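Local atomic coordinates of putative lipoprotein (Bacteroides fragilis, PDB entry 4GBS), a protein that probably binds heme or a related ligand as a lipoprotein of the HmuY family. Residues F18-A26 with I45-D53. Residues are numbered along the deposited sequence; the frame is centred on the assembly and turned at random.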
ATOM      1  N   PHE A  18       5.755 -14.571  -0.736  1.00 89.95           N
ATOM      2  CA  PHE A  18       5.611 -13.151  -1.074  1.00 84.92           C
ATOM      3  C   PHE A  18       5.206 -12.968  -2.545  1.00 86.87           C
ATOM      4  O   PHE A  18       5.443 -13.853  -3.369  1.00 92.05           O
ATOM      5  CB  PHE A  18       6.888 -12.358  -0.782  1.00 85.84           C
ATOM      6  CG  PHE A  18       7.200 -12.330   0.695  1.00 86.77           C
ATOM      7  CD1 PHE A  18       6.496 -11.497   1.554  1.00 85.14           C
ATOM      8  CD2 PHE A  18       8.170 -13.166   1.233  1.00 92.80           C
ATOM      9  CE1 PHE A  18       6.760 -11.497   2.921  1.00 85.36           C
ATOM     10  CE2 PHE A  18       8.441 -13.158   2.603  1.00 94.68           C
ATOM     11  CZ  PHE A  18       7.741 -12.313   3.435  1.00 88.27           C
ATOM     12  N   GLY A  19       4.572 -11.829  -2.838  1.00 75.75           N
ATOM     13  CA  GLY A  19       4.073 -11.487  -4.165  1.00 74.73           C
ATOM     14  C   GLY A  19       2.580 -11.708  -4.296  1.00 76.98           C
ATOM     15  O   GLY A  19       1.842 -11.562  -3.318  1.00 74.45           O
ATOM     16  N   PHE A  20       2.124 -12.084  -5.499  1.00 75.57           N
ATOM     17  CA  PHE A  20       0.713 -12.356  -5.769  1.00 75.31           C
ATOM     18  C   PHE A  20       0.443 -13.797  -5.352  1.00 84.03           C
ATOM     19  O   PHE A  20       0.432 -14.713  -6.176  1.00 88.12           O
ATOM     20  CB  PHE A  20       0.368 -12.059  -7.245  1.00 78.21           C
ATOM     21  CG  PHE A  20       0.270 -10.579  -7.563  1.00 75.60           C
ATOM     22  CD1 PHE A  20       1.413  -9.796  -7.690  1.00 75.00           C
ATOM     23  CD2 PHE A  20      -0.967  -9.969  -7.738  1.00 76.91           C
ATOM     24  CE1 PHE A  20       1.319  -8.423  -7.973  1.00 73.27           C
ATOM     25  CE2 PHE A  20      -1.059  -8.596  -8.039  1.00 76.88           C
ATOM     26  CZ  PHE A  20       0.084  -7.833  -8.152  1.00 72.44           C
ATOM     27  N   ILE A  21       0.262 -13.991  -4.028  1.00 79.42           N
ATOM     28  CA  ILE A  21       0.075 -15.285  -3.367  1.00 81.49           C
ATOM     29  C   ILE A  21      -1.301 -15.909  -3.747  1.00 89.46           C
ATOM     30  O   ILE A  21      -1.460 -17.125  -3.641  1.00 92.67           O
ATOM     31  CB  ILE A  21       0.246 -15.173  -1.827  1.00 81.61           C
ATOM     32  CG1 ILE A  21      -0.750 -14.177  -1.176  1.00 77.86           C
ATOM     33  CG2 ILE A  21       1.702 -14.824  -1.477  1.00 80.30           C
ATOM     34  CD1 ILE A  21      -0.842 -14.276   0.349  1.00 77.92           C
ATOM     35  N   THR A  22      -2.257 -15.089  -4.224  1.00 85.87           N
ATOM     36  CA  THR A  22      -3.575 -15.527  -4.712  1.00 87.81           C
ATOM     37  C   THR A  22      -3.926 -14.715  -5.979  1.00 91.99           C
ATOM     38  O   THR A  22      -3.776 -13.487  -6.004  1.00 86.76           O
ATOM     39  CB  THR A  22      -4.653 -15.394  -3.623  1.00 90.38           C
ATOM     40  OG1 THR A  22      -4.231 -16.058  -2.429  1.00 94.29           O
ATOM     41  CG2 THR A  22      -6.017 -15.913  -4.065  1.00 86.46           C
ATOM     42  N   ILE A  23      -4.354 -15.416  -7.034  1.00 93.69           N
ATOM     43  CA  ILE A  23      -4.787 -14.831  -8.306  1.00 94.26           C
ATOM     44  C   ILE A  23      -6.049 -15.571  -8.756  1.00104.24           C
ATOM     45  O   ILE A  23      -6.049 -16.806  -8.854  1.00108.38           O
ATOM     46  CB  ILE A  23      -3.684 -14.848  -9.399  1.00 98.42           C
ATOM     47  CG1 ILE A  23      -2.443 -14.027  -8.981  1.00 94.94           C
ATOM     48  CG2 ILE A  23      -4.247 -14.325 -10.723  1.00100.60           C
ATOM     49  CD1 ILE A  23      -1.209 -14.220  -9.836  1.00101.25           C
ATOM     50  N   ASP A  24      -7.123 -14.811  -9.005  1.00100.87           N
ATOM     51  CA  ASP A  24      -8.387 -15.322  -9.527  1.00105.07           C
ATOM     52  C   ASP A  24      -8.749 -14.452 -10.728  1.00110.35           C
ATOM     53  O   ASP A  24      -9.375 -13.398 -10.575  1.00106.64           O
ATOM     54  CB  ASP A  24      -9.494 -15.363  -8.448  1.00105.47           C
ATOM     55  CG  ASP A  24     -10.819 -15.979  -8.882  1.00119.71           C
ATOM     56  OD1 ASP A  24     -10.962 -16.320 -10.086  1.00124.25           O
ATOM     57  OD2 ASP A  24     -11.711 -16.130  -8.020  1.00125.45           O
ATOM     58  N   HIS A  25      -8.303 -14.888 -11.925  1.00111.89           N
ATOM     59  CA  HIS A  25      -8.496 -14.184 -13.195  1.00113.61           C
ATOM     60  C   HIS A  25      -9.979 -14.048 -13.555  1.00120.57           C
ATOM     61  O   HIS A  25     -10.358 -13.057 -14.187  1.00120.36           O
ATOM     62  CB  HIS A  25      -7.757 -14.897 -14.337  1.00118.96           C
ATOM     63  CG  HIS A  25      -6.262 -14.829 -14.246  1.00120.17           C
ATOM     64  ND1 HIS A  25      -5.564 -13.693 -14.638  1.00118.75           N
ATOM     65  CD2 HIS A  25      -5.372 -15.785 -13.884  1.00123.08           C
ATOM     66  CE1 HIS A  25      -4.285 -13.984 -14.469  1.00117.54           C
ATOM     67  NE2 HIS A  25      -4.120 -15.231 -14.019  1.00120.51           N
ATOM     68  N   ALA A  26     -10.806 -15.029 -13.153  1.00119.85           N
ATOM     69  CA  ALA A  26     -12.242 -15.034 -13.419  1.00122.99           C
ATOM     70  C   ALA A  26     -12.955 -13.916 -12.642  1.00122.86           C
ATOM     71  O   ALA A  26     -13.707 -13.146 -13.241  1.00124.19           O
ATOM     72  CB  ALA A  26     -12.835 -16.389 -13.056  1.00127.96           C
ATOM     73  N   ILE A  45       4.302  -2.811  -6.783  1.00 57.33           N
ATOM     74  CA  ILE A  45       3.245  -3.728  -7.175  1.00 58.04           C
ATOM     75  C   ILE A  45       2.707  -3.287  -8.518  1.00 64.99           C
ATOM     76  O   ILE A  45       2.354  -2.120  -8.701  1.00 64.33           O
ATOM     77  CB  ILE A  45       2.127  -3.789  -6.093  1.00 58.70           C
ATOM     78  CG1 ILE A  45       2.708  -4.085  -4.687  1.00 57.92           C
ATOM     79  CG2 ILE A  45       1.020  -4.777  -6.475  1.00 58.88           C
ATOM     80  CD1 ILE A  45       2.140  -3.262  -3.640  1.00 62.53           C
ATOM     81  N   ASN A  46       2.642  -4.221  -9.452  1.00 64.32           N
ATOM     82  CA  ASN A  46       2.076  -3.972 -10.759  1.00 65.54           C
ATOM     83  C   ASN A  46       0.851  -4.883 -10.902  1.00 70.72           C
ATOM     84  O   ASN A  46       0.971  -6.100 -11.083  1.00 72.08           O
ATOM     85  CB  ASN A  46       3.121  -4.173 -11.858  1.00 67.83           C
ATOM     86  CG  ASN A  46       2.704  -3.660 -13.206  1.00 83.17           C
ATOM     87  OD1 ASN A  46       1.539  -3.739 -13.610  1.00 73.05           O
ATOM     88  ND2 ASN A  46       3.677  -3.194 -13.964  1.00 77.15           N
ATOM     89  N   LEU A  47      -0.331  -4.270 -10.751  1.00 65.24           N
ATOM     90  CA  LEU A  47      -1.632  -4.918 -10.832  1.00 66.52           C
ATOM     91  C   LEU A  47      -2.001  -5.257 -12.283  1.00 76.00           C
ATOM     92  O   LEU A  47      -2.842  -6.126 -12.507  1.00 80.07           O
ATOM     93  CB  LEU A  47      -2.696  -4.000 -10.207  1.00 64.17           C
ATOM     94  CG  LEU A  47      -2.626  -3.801  -8.683  1.00 63.85           C
ATOM     95  CD1 LEU A  47      -3.570  -2.722  -8.241  1.00 62.31           C
ATOM     96  CD2 LEU A  47      -2.926  -5.086  -7.933  1.00 61.50           C
ATOM     97  N   HIS A  48      -1.368  -4.590 -13.262  1.00 73.21           N
ATOM     98  CA  HIS A  48      -1.575  -4.841 -14.682  1.00 77.20           C
ATOM     99  C   HIS A  48      -0.889  -6.136 -15.115  1.00 86.13           C
ATOM    100  O   HIS A  48      -1.479  -6.907 -15.880  1.00 89.47           O
ATOM    101  CB  HIS A  48      -1.053  -3.675 -15.541  1.00 77.75           C
ATOM    102  CG  HIS A  48      -1.831  -2.398 -15.431  1.00 79.62           C
ATOM    103  ND1 HIS A  48      -1.777  -1.605 -14.285  1.00 77.57           N
ATOM    104  CD2 HIS A  48      -2.583  -1.763 -16.362  1.00 83.04           C
ATOM    105  CE1 HIS A  48      -2.525  -0.544 -14.545  1.00 76.74           C
ATOM    106  NE2 HIS A  48      -3.034  -0.595 -15.784  1.00 80.43           N
ATOM    107  N   THR A  49       0.365  -6.361 -14.656  1.00 82.27           N
ATOM    108  CA  THR A  49       1.163  -7.534 -15.045  1.00 85.69           C
ATOM    109  C   THR A  49       1.193  -8.616 -13.939  1.00 91.56           C
ATOM    110  O   THR A  49       1.721  -9.705 -14.188  1.00 95.77           O
ATOM    111  CB  THR A  49       2.608  -7.118 -15.394  1.00 90.11           C
ATOM    112  OG1 THR A  49       3.242  -6.526 -14.261  1.00 86.72           O
ATOM    113  CG2 THR A  49       2.687  -6.171 -16.594  1.00 86.75           C
ATOM    114  N   LEU A  50       0.624  -8.323 -12.734  1.00 83.96           N
ATOM    115  CA  LEU A  50       0.588  -9.207 -11.551  1.00 82.23           C
ATOM    116  C   LEU A  50       2.033  -9.584 -11.180  1.00 86.86           C
ATOM    117  O   LEU A  50       2.379 -10.757 -11.014  1.00 90.32           O
ATOM    118  CB  LEU A  50      -0.303 -10.450 -11.765  1.00 85.37           C
ATOM    119  CG  LEU A  50      -1.723 -10.165 -12.242  1.00 90.12           C
ATOM    120  CD1 LEU A  50      -2.498 -11.441 -12.436  1.00 94.22           C
ATOM    121  CD2 LEU A  50      -2.454  -9.240 -11.295  1.00 88.42           C
ATOM    122  N   GLN A  51       2.869  -8.548 -11.076  1.00 81.10           N
ATOM    123  CA  GLN A  51       4.295  -8.633 -10.786  1.00 81.71           C
ATOM    124  C   GLN A  51       4.700  -7.695  -9.644  1.00 81.75           C
ATOM    125  O   GLN A  51       4.112  -6.622  -9.441  1.00 76.29           O
ATOM    126  CB  GLN A  51       5.120  -8.298 -12.036  1.00 85.89           C
ATOM    127  CG  GLN A  51       5.006  -9.310 -13.171  1.00109.79           C
ATOM    128  CD  GLN A  51       5.763  -8.871 -14.403  1.00139.44           C
ATOM    129  OE1 GLN A  51       5.935  -7.673 -14.676  1.00134.23           O
ATOM    130  NE2 GLN A  51       6.176  -9.836 -15.217  1.00140.08           N
ATOM    131  N   ILE A  52       5.735  -8.127  -8.914  1.00 80.55           N
ATOM    132  CA  ILE A  52       6.325  -7.490  -7.740  1.00 77.45           C
ATOM    133  C   ILE A  52       7.788  -7.223  -8.029  1.00 82.11           C
ATOM    134  O   ILE A  52       8.448  -8.005  -8.714  1.00 85.99           O
ATOM    135  CB  ILE A  52       6.095  -8.441  -6.514  1.00 81.00           C
ATOM    136  CG1 ILE A  52       4.633  -8.386  -6.025  1.00 79.28           C
ATOM    137  CG2 ILE A  52       7.087  -8.279  -5.350  1.00 81.10           C
ATOM    138  CD1 ILE A  52       4.136  -7.070  -5.572  1.00 81.32           C
ATOM    139  N   ASP A  53       8.271  -6.079  -7.562  1.00 75.80           N
ATOM    140  CA  ASP A  53       9.659  -5.666  -7.711  1.00 77.02           C
ATOM    141  C   ASP A  53      10.011  -4.811  -6.502  1.00 74.87           C
ATOM    142  O   ASP A  53       9.125  -4.427  -5.742  1.00 68.45           O
ATOM    143  CB  ASP A  53       9.885  -4.922  -9.062  1.00 80.97           C
ATOM    144  CG  ASP A  53      11.320  -4.879  -9.580  1.00 98.92           C
ATOM    145  OD1 ASP A  53      12.211  -5.500  -8.936  1.00103.35           O
ATOM    146  OD2 ASP A  53      11.542  -4.284 -10.661  1.00101.97           O
TER
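With CG of Phe20 anti to its carbonyl carbon (chi1 -75°) and CG of Leu50 set the same way (chi1 -53°), the phenyl ring lies against the turn of a β-hairpin, strands 43-46 and 51-54, whose G1 bulge pairs Leu50 and Gln51 with Asn46. This packs edge strand 19-24 of the large antiparallel sheet against the smaller sheet of the HmuY-type fold. Leu50 CA sits almost squarely over the Phe20 ring, 3.7 Å from its centroid and 12° off its normal, a CH-pi contact. The leucine side chain crosses the phenylalanine at about a right angle, Leu50 CD2 lying 3.6 Å from Phe20 CE2. Farther round, Leu47 CD2 meets the ring edge, while Ile45 CG2 approaches Phe20 CZ obliquely at 3.6 Å. Within the turn, Asn46 OD1 accepts a hydrogen bond from Thr49 N (3.1 Å) in an Asx motif, the donor standing above the carbonyl plane. Val32 of strand 29-35 also touches Phe20, and Tyr194 of strand 189-195 packs on Leu47 and Leu50. Near exposed Ile23 and His25, Leu50 CD1 meets Ile23 CG2 tip to tip and lies 3.7 Å from His25 CE1; at the other end, Ile52 CG1 rests 3.7 Å from Gly19 CA.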